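Local coordinates for beta-n-acetylhexosaminidase (Streptococcus pneumoniae, PDB 4AZI), which probably removes terminal beta-linked N-acetylglucosamine residues from glycans, as a family 20 exo-beta-D-N-acetylglucosaminidase module of StrH, at residues A[127-130]-A[135-138]. The protein carries 2 engineered substitutions. Sequence-based numbering, arbitrary orientation.
Sequences AMEK and NPQA
M128 and P136 meet on the buried side of the contact between the end of a helix and the loop leading into a short strand, where the terminal methyl CE of the methionine lies 3.6 Å from CB of the proline ring. The two side chains run past each other in opposite directions, and the bend at chi3 of M128 (-78°) brings CE to that CB. A155 of helix 153-170 touches both residues, while F158 and V159 add to the apolar surroundings of M128. The elements joined here belong to the region that follows the third strand, 110-117, of the catalytic (beta/alpha)8 barrel: helix 122-130 ends, and after a short connection the chain enters the small strand 137-139. E129, extended beyond CG, makes the transition to the polar solvent side: it crosses the proline at about a right angle, its CG 3.7 Å from CD of P136. There, with E129 exposed and Q137 partly exposed, NE2 of Q137 donates a nearly straight bond to OE2 of E129 (2.7 Å, 166°). NE2 approaches from above the carboxylate plane, whereas OE2 lies close to the amide plane. OE2 of E129 and N of N135, 4.5 Å apart, are too distant for a direct bond; a water spans them, donating to OE2 and accepting from N.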
ATOM      1  N   ALA A 127      -2.230   8.991 -20.806  1.00 13.64           N
ATOM      2  CA  ALA A 127      -0.824   9.285 -21.055  1.00 13.55           C
ATOM      3  C   ALA A 127      -0.333   8.537 -22.293  1.00 13.73           C
ATOM      4  O   ALA A 127       0.336   9.123 -23.156  1.00 13.92           O
ATOM      5  CB  ALA A 127       0.025   8.936 -19.840  1.00 13.52           C
ATOM      6  N   MET A 128      -0.686   7.259 -22.394  1.00 13.26           N
ATOM      7  CA  MET A 128      -0.275   6.452 -23.541  1.00 13.69           C
ATOM      8  C   MET A 128      -0.856   6.996 -24.859  1.00 14.08           C
ATOM      9  O   MET A 128      -0.154   7.036 -25.867  1.00 13.69           O
ATOM     10  CB  MET A 128      -0.634   4.980 -23.337  1.00 13.33           C
ATOM     11  CG  MET A 128       0.290   4.243 -22.363  1.00 13.63           C
ATOM     12  SD  MET A 128       0.101   2.444 -22.424  1.00 14.13           S
ATOM     13  CE  MET A 128      -1.407   2.250 -21.477  1.00 14.24           C
ATOM     14  N   GLU A 129      -2.115   7.437 -24.837  1.00 14.77           N
ATOM     15  CA  GLU A 129      -2.743   8.070 -26.013  1.00 15.74           C
ATOM     16  C   GLU A 129      -2.070   9.389 -26.400  1.00 16.82           C
ATOM     17  O   GLU A 129      -1.978   9.722 -27.582  1.00 17.29           O
ATOM     18  CB  GLU A 129      -4.238   8.315 -25.788  1.00 15.35           C
ATOM     19  CG  GLU A 129      -5.069   7.055 -25.601  1.00 15.05           C
ATOM     20  CD  GLU A 129      -6.559   7.338 -25.454  1.00 15.23           C
ATOM     21  OE1 GLU A 129      -6.930   8.418 -24.945  1.00 14.85           O
ATOM     22  OE2 GLU A 129      -7.366   6.471 -25.853  1.00 14.74           O
ATOM     23  N   LYS A 130      -1.612  10.146 -25.404  1.00 18.07           N
ATOM     24  CA  LYS A 130      -0.879  11.385 -25.667  1.00 19.12           C
ATOM     25  C   LYS A 130       0.495  11.089 -26.277  1.00 19.38           C
ATOM     26  O   LYS A 130       1.052  11.915 -26.999  1.00 20.07           O
ATOM     27  CB  LYS A 130      -0.737  12.232 -24.396  1.00 19.75           C
ATOM     28  CG  LYS A 130      -2.035  12.773 -23.821  1.00 20.29           C
ATOM     29  CD  LYS A 130      -2.677  13.826 -24.714  1.00 21.68           C
ATOM     30  CE  LYS A 130      -3.892  14.443 -24.036  1.00 22.19           C
ATOM     31  NZ  LYS A 130      -4.446  15.587 -24.819  1.00 22.27           N
ATOM     32  N   ASN A 135      -5.811   3.237 -28.509  1.00 18.13           N
ATOM     33  CA  ASN A 135      -6.644   2.163 -27.955  1.00 17.69           C
ATOM     34  C   ASN A 135      -5.957   1.304 -26.881  1.00 16.75           C
ATOM     35  O   ASN A 135      -5.941   0.075 -26.987  1.00 16.61           O
ATOM     36  CB  ASN A 135      -7.161   1.262 -29.087  1.00 18.32           C
ATOM     37  CG  ASN A 135      -7.924   2.033 -30.141  1.00 19.06           C
ATOM     38  OD1 ASN A 135      -7.590   1.983 -31.326  1.00 20.37           O
ATOM     39  ND2 ASN A 135      -8.940   2.766 -29.714  1.00 18.52           N
ATOM     40  N   PRO A 136      -5.387   1.935 -25.842  1.00 16.17           N
ATOM     41  CA  PRO A 136      -4.804   1.070 -24.819  1.00 16.00           C
ATOM     42  C   PRO A 136      -5.865   0.461 -23.899  1.00 15.80           C
ATOM     43  O   PRO A 136      -5.537  -0.385 -23.069  1.00 16.11           O
ATOM     44  CB  PRO A 136      -3.910   2.026 -24.033  1.00 15.37           C
ATOM     45  CG  PRO A 136      -4.603   3.338 -24.140  1.00 15.61           C
ATOM     46  CD  PRO A 136      -5.220   3.364 -25.513  1.00 15.79           C
ATOM     47  N   GLN A 137      -7.116   0.883 -24.056  1.00 15.90           N
ATOM     48  CA  GLN A 137      -8.181   0.523 -23.127  1.00 15.99           C
ATOM     49  C   GLN A 137      -8.795  -0.836 -23.416  1.00 16.72           C
ATOM     50  O   GLN A 137      -9.022  -1.196 -24.571  1.00 16.56           O
ATOM     51  CB  GLN A 137      -9.288   1.575 -23.121  1.00 15.78           C
ATOM     52  CG  GLN A 137      -8.838   2.975 -22.736  1.00 15.70           C
ATOM     53  CD  GLN A 137      -8.478   3.824 -23.945  1.00 15.96           C
ATOM     54  OE1 GLN A 137      -8.352   3.318 -25.059  1.00 15.96           O
ATOM     55  NE2 GLN A 137      -8.306   5.124 -23.726  1.00 15.57           N
ATOM     56  N   ALA A 138      -9.065  -1.578 -22.346  1.00 16.79           N
ATOM     57  CA  ALA A 138      -9.924  -2.743 -22.419  1.00 17.28           C
ATOM     58  C   ALA A 138     -11.299  -2.269 -22.870  1.00 17.50           C
ATOM     59  O   ALA A 138     -11.715  -1.145 -22.567  1.00 17.54           O
ATOM     60  CB  ALA A 138     -10.009  -3.435 -21.069  1.00 17.10           C
TER
HETATM   61  O   HOH W   1      -6.867   5.809 -28.339  1.00 19.13           O